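Local structure of endo alpha-1,4 polygalactosaminidase (Neosartorya fumigata, 6OJ1) at residues S54-I59 / A78-I83; K41-L46 / N272-C277. The protein cleaves alpha-1,4-linked galactosamine polymers from within the chain, as an endo-acting glycoside hydrolase of family GH114, and disrupts microbial biofilms. All blocks are in the same frame, centred on the assembly; numbering follows the deposited sequence.

Contact 1: residues S54-I59 / A78-I83; sequences SVDAEI and AGRKVI
Ile-59 and Lys-81 form the parallel bridge at the start of a beta-alpha-beta crossover of the (beta/alpha) barrel, in which strand 59-63, helix 69-77 and strand 81-87 follow one another. The evidence is a CA-CA separation of 4.7 Å between the two residues and a nearly straight hydrogen bond (165° at the hydrogen) from Lys-81 N to Glu-58 O, 2.9 Å. Both side chains point to the same face of the sheet, where Ile-59 CG1 meets Lys-81 CB. Farther along, Ile-59 CG2 lies 3.7 Å from Ile-83 CD1, an apolar contact between obliquely crossing side chains.

Before the bridge, Arg-80 carries the contact with the loop. With CG beside the backbone N (chi1 -68°) and the chain extended from CG to NE, the side chain passes Ala-57 O, which is 3.4 Å from Arg-80 CD. Val-55 O stands 3.2 Å above one face of the guanidinium plane, offset toward its rim, so it meets the group from above. NH1 of the guanidinium donates to Thr-53 O. Val-55 O itself receives the hydroxyl of Tyr-60 and, weakly, Ala-57 N, the latter within the inverse gamma turn centred on Asp-56. Asp-56 OD1 remains 4.4 Å from Arg-80 NH2, beyond a salt bridge, although the opposite charges may still attract.

Gly-79, at positive phi, is the C-prime residue of a Schellman motif that ends helix 69-77, with Arg-80 N bonded to Leu-75 O; the chain then enters its strand. On the Ile-59 and Lys-81 face lies Trp-34, which makes a cation-pi contact with Lys-81, whereas Val-82 turns away from segment 54-59 to pack on Ile-72 and Leu-75 of helix 69-77.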
# COMPACT_ATOMS: atom_id res chain seq x y z
N SER A 54 -1.27 19.33 7.29
CA SER A 54 -1.04 19.79 8.66
C SER A 54 -0.46 18.70 9.53
O SER A 54 0.10 18.99 10.59
CB SER A 54 -2.35 20.28 9.27
OG SER A 54 -3.15 19.18 9.67
N VAL A 55 -0.63 17.44 9.12
CA VAL A 55 -0.13 16.32 9.89
C VAL A 55 1.39 16.31 9.80
O VAL A 55 1.96 16.27 8.70
CB VAL A 55 -0.74 15.01 9.39
CG1 VAL A 55 -0.24 13.84 10.21
CG2 VAL A 55 -2.27 15.10 9.44
N ASP A 56 2.05 16.34 10.95
CA ASP A 56 3.51 16.36 11.01
C ASP A 56 4.06 14.94 10.88
O ASP A 56 4.57 14.33 11.82
CB ASP A 56 3.96 17.00 12.32
CG ASP A 56 5.45 17.11 12.42
OD1 ASP A 56 6.11 17.20 11.36
OD2 ASP A 56 5.97 17.08 13.56
N ALA A 57 3.94 14.40 9.67
CA ALA A 57 4.47 13.09 9.34
C ALA A 57 5.53 13.22 8.26
O ALA A 57 5.39 14.04 7.35
CB ALA A 57 3.37 12.13 8.86
N GLU A 58 6.58 12.40 8.34
CA GLU A 58 7.67 12.47 7.36
C GLU A 58 7.26 11.89 6.02
O GLU A 58 7.84 12.26 4.99
CB GLU A 58 8.91 11.72 7.84
CG GLU A 58 9.70 12.36 8.96
CD GLU A 58 10.97 11.58 9.25
OE1 GLU A 58 11.75 11.33 8.30
OE2 GLU A 58 11.18 11.20 10.42
N ILE A 59 6.33 10.94 6.01
CA ILE A 59 5.95 10.23 4.80
C ILE A 59 4.44 10.34 4.62
O ILE A 59 3.69 10.11 5.57
CB ILE A 59 6.36 8.74 4.85
CG1 ILE A 59 7.88 8.59 4.85
CG2 ILE A 59 5.73 7.99 3.69
CD1 ILE A 59 8.35 7.16 5.17
N ALA A 78 8.54 20.58 1.47
CA ALA A 78 8.44 20.64 2.92
C ALA A 78 9.28 19.57 3.62
O ALA A 78 9.15 19.42 4.84
CB ALA A 78 6.98 20.51 3.37
N GLY A 79 10.10 18.82 2.88
CA GLY A 79 10.96 17.81 3.47
C GLY A 79 10.34 16.44 3.62
O GLY A 79 10.94 15.58 4.28
N ARG A 80 9.18 16.19 3.04
CA ARG A 80 8.50 14.93 3.22
C ARG A 80 8.73 14.02 2.02
O ARG A 80 9.08 14.47 0.93
CB ARG A 80 7.01 15.16 3.46
CG ARG A 80 6.81 15.83 4.80
CD ARG A 80 5.45 16.41 4.96
NE ARG A 80 5.40 17.24 6.16
CZ ARG A 80 4.33 17.94 6.53
NH1 ARG A 80 3.23 17.89 5.78
NH2 ARG A 80 4.36 18.68 7.63
N LYS A 81 8.55 12.72 2.24
CA LYS A 81 8.58 11.74 1.17
C LYS A 81 7.16 11.35 0.80
O LYS A 81 6.27 11.30 1.65
CB LYS A 81 9.38 10.51 1.61
CG LYS A 81 10.89 10.75 1.82
CD LYS A 81 11.64 10.90 0.49
CE LYS A 81 13.15 11.04 0.69
NZ LYS A 81 13.48 12.35 1.33
N VAL A 82 6.95 11.05 -0.49
CA VAL A 82 5.62 10.75 -1.00
C VAL A 82 5.61 9.34 -1.58
O VAL A 82 6.36 9.04 -2.52
CB VAL A 82 5.15 11.77 -2.05
CG1 VAL A 82 3.72 11.45 -2.49
CG2 VAL A 82 5.25 13.19 -1.50
N ILE A 83 4.77 8.48 -1.02
CA ILE A 83 4.48 7.15 -1.55
C ILE A 83 3.18 7.26 -2.31
O ILE A 83 2.21 7.84 -1.80
CB ILE A 83 4.37 6.11 -0.42
CG1 ILE A 83 5.71 5.95 0.31
CG2 ILE A 83 3.92 4.74 -0.97
CD1 ILE A 83 5.63 5.02 1.54
O HOH W 1 7.15 16.90 7.96

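Contact 2: residues K41-L46 / N272-C277; sequences KWQIEL and NWVEYC
Gln-43 NE2 donates twice, to Asn-272 O at 2.9 Å (161° at the hydrogen) and to a water that also donates to Asn-272 OD1. This is where strand 42-45 of the (beta/alpha) barrel faces the C-terminal tail, which runs roughly antiparallel to it, 155° apart. The CA atoms of Gln-43 and Val-274 are 7.5 Å apart, and side chains span the gap. The bond to Asn-272 O lies in the carbonyl plane, on a lone pair, and nearly in the amide plane of Gln-43; together with Ile-44 N and Lys-266 NZ, which both donate to OE1, it should fix the rotation of the carboxamide. Val-274 CB abuts that amide, 3.6 Å from Gln-43 OE1.

Glu-45 CG touches Asn-272 OD1, while the polar ends part: Glu-45 OE2 accepts from Tyr-48 N, and Asn-272 ND2 donates to Asn-51 OD1.

At the other end, Tyr-276 OH donates to Trp-42 O at 2.6 Å; this oxygen lies in plane at the ring edge, whereas the hydroxyl stands above the carbonyl plane. The extended Lys-41 side chain, CG anti to the backbone N (chi1 -174°), and that of Tyr-276 cross at about a right angle, and the lysine's end lies over one face of the ring. Its NZ makes a cation-pi contact, 4.3 Å from the Tyr-276 centroid, and its CE sits 3.4 Å above the ring plane, over the centre.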
# COMPACT_ATOMS: atom_id res chain seq x y z
N LYS A 41 7.35 8.19 11.09
CA LYS A 41 5.95 8.57 11.17
C LYS A 41 5.38 8.83 9.79
O LYS A 41 6.02 9.45 8.94
CB LYS A 41 5.79 9.82 12.04
CG LYS A 41 4.36 10.22 12.32
CD LYS A 41 4.35 11.43 13.27
CE LYS A 41 2.96 11.98 13.49
NZ LYS A 41 3.00 13.18 14.39
N TRP A 42 4.15 8.36 9.56
CA TRP A 42 3.53 8.50 8.25
C TRP A 42 2.08 8.93 8.39
O TRP A 42 1.50 8.93 9.48
CB TRP A 42 3.64 7.21 7.42
CG TRP A 42 2.72 6.07 7.82
CD1 TRP A 42 2.55 5.55 9.07
CD2 TRP A 42 1.91 5.27 6.94
NE1 TRP A 42 1.65 4.50 9.03
CE2 TRP A 42 1.25 4.31 7.74
CE3 TRP A 42 1.68 5.28 5.55
CZ2 TRP A 42 0.36 3.36 7.20
CZ3 TRP A 42 0.80 4.33 5.01
CH2 TRP A 42 0.16 3.39 5.84
N GLN A 43 1.52 9.31 7.25
CA GLN A 43 0.11 9.59 7.07
C GLN A 43 -0.30 8.93 5.77
O GLN A 43 0.51 8.80 4.86
CB GLN A 43 -0.15 11.12 7.05
CG GLN A 43 -1.45 11.61 6.37
CD GLN A 43 -2.73 11.29 7.14
OE1 GLN A 43 -2.90 10.20 7.68
NE2 GLN A 43 -3.64 12.26 7.21
N ILE A 44 -1.55 8.48 5.70
CA ILE A 44 -2.10 7.91 4.48
C ILE A 44 -3.47 8.53 4.25
O ILE A 44 -4.26 8.68 5.18
CB ILE A 44 -2.19 6.37 4.52
CG1 ILE A 44 -2.89 5.85 3.26
CG2 ILE A 44 -2.88 5.87 5.79
CD1 ILE A 44 -2.75 4.32 3.04
N GLU A 45 -3.73 8.94 3.01
CA GLU A 45 -5.01 9.55 2.67
C GLU A 45 -5.29 9.17 1.22
O GLU A 45 -4.63 9.68 0.32
CB GLU A 45 -5.00 11.06 2.86
CG GLU A 45 -6.40 11.69 2.84
CD GLU A 45 -6.94 11.86 1.44
OE1 GLU A 45 -6.32 12.63 0.66
OE2 GLU A 45 -7.96 11.21 1.10
N LEU A 46 -6.27 8.28 1.01
CA LEU A 46 -6.55 7.70 -0.29
C LEU A 46 -7.91 8.08 -0.85
O LEU A 46 -8.18 7.81 -2.02
CB LEU A 46 -6.47 6.16 -0.23
CG LEU A 46 -5.15 5.59 0.24
CD1 LEU A 46 -5.18 4.05 0.02
CD2 LEU A 46 -4.01 6.23 -0.54
N ASN A 272 -8.75 12.09 5.58
CA ASN A 272 -7.65 12.78 6.27
C ASN A 272 -7.49 12.33 7.72
O ASN A 272 -6.37 12.27 8.24
CB ASN A 272 -7.87 14.31 6.26
CG ASN A 272 -7.43 14.99 4.95
OD1 ASN A 272 -6.42 14.64 4.35
ND2 ASN A 272 -8.19 16.01 4.54
N TRP A 273 -8.60 12.06 8.42
CA TRP A 273 -8.54 11.91 9.88
C TRP A 273 -7.52 10.86 10.29
O TRP A 273 -7.45 9.79 9.69
CB TRP A 273 -9.91 11.53 10.44
CG TRP A 273 -9.86 11.30 11.92
CD1 TRP A 273 -9.93 12.25 12.90
CD2 TRP A 273 -9.72 10.04 12.59
NE1 TRP A 273 -9.86 11.65 14.14
CE2 TRP A 273 -9.72 10.30 13.97
CE3 TRP A 273 -9.58 8.72 12.14
CZ2 TRP A 273 -9.61 9.29 14.92
CZ3 TRP A 273 -9.47 7.71 13.09
CH2 TRP A 273 -9.47 8.00 14.46
N VAL A 274 -6.73 11.17 11.32
CA VAL A 274 -5.73 10.22 11.80
C VAL A 274 -5.44 10.50 13.27
O VAL A 274 -5.48 11.64 13.72
CB VAL A 274 -4.43 10.28 10.95
CG1 VAL A 274 -3.82 11.67 10.97
CG2 VAL A 274 -3.41 9.25 11.41
N GLU A 275 -5.17 9.43 14.02
CA GLU A 275 -4.60 9.57 15.36
C GLU A 275 -3.33 8.74 15.43
O GLU A 275 -3.17 7.75 14.70
CB GLU A 275 -5.58 9.13 16.45
CG GLU A 275 -6.64 10.17 16.75
CD GLU A 275 -7.46 9.84 17.98
OE1 GLU A 275 -8.45 10.57 18.21
OE2 GLU A 275 -7.12 8.88 18.70
N TYR A 276 -2.42 9.15 16.30
CA TYR A 276 -1.16 8.45 16.50
C TYR A 276 -1.11 7.89 17.91
O TYR A 276 -1.78 8.38 18.83
CB TYR A 276 0.03 9.37 16.24
CG TYR A 276 0.10 9.75 14.79
CD1 TYR A 276 0.78 8.96 13.87
CD2 TYR A 276 -0.55 10.87 14.32
CE1 TYR A 276 0.83 9.29 12.53
CE2 TYR A 276 -0.53 11.22 12.99
CZ TYR A 276 0.16 10.43 12.09
OH TYR A 276 0.20 10.79 10.77
N CYS A 277 -0.30 6.85 18.08
CA CYS A 277 -0.14 6.22 19.38
C CYS A 277 0.58 7.16 20.33
O CYS A 277 1.51 7.87 19.94
CB CYS A 277 0.63 4.90 19.24
SG CYS A 277 -0.20 3.72 18.16
OXT CYS A 277 0.24 7.24 21.51
O HOH W 2 -3.99 14.59 5.60

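How the contacts relate
The centres of contacts 1 and 2 lie about 11 Å apart, on the same side of the chain's centre, and both reach the barrel sheet. In chain order, segment 41-46 comes first, then 54-59 and 78-83, with 272-277 at the very end, so contact 2 brackets contact 1. A probable hydrogen bond from Gln-43 N to Ile-59 O (2.9 Å) joins the contacts directly. Val-55 of the loop also packs on Tyr-276, and Asp-56 O receives a weak hydrogen bond from Lys-41 NZ. Strands 42-45 and 274-275 are the outermost of the sheet, so contact 2 brings its two ends together through side chains, while contact 1 joins the second and third strands beside it.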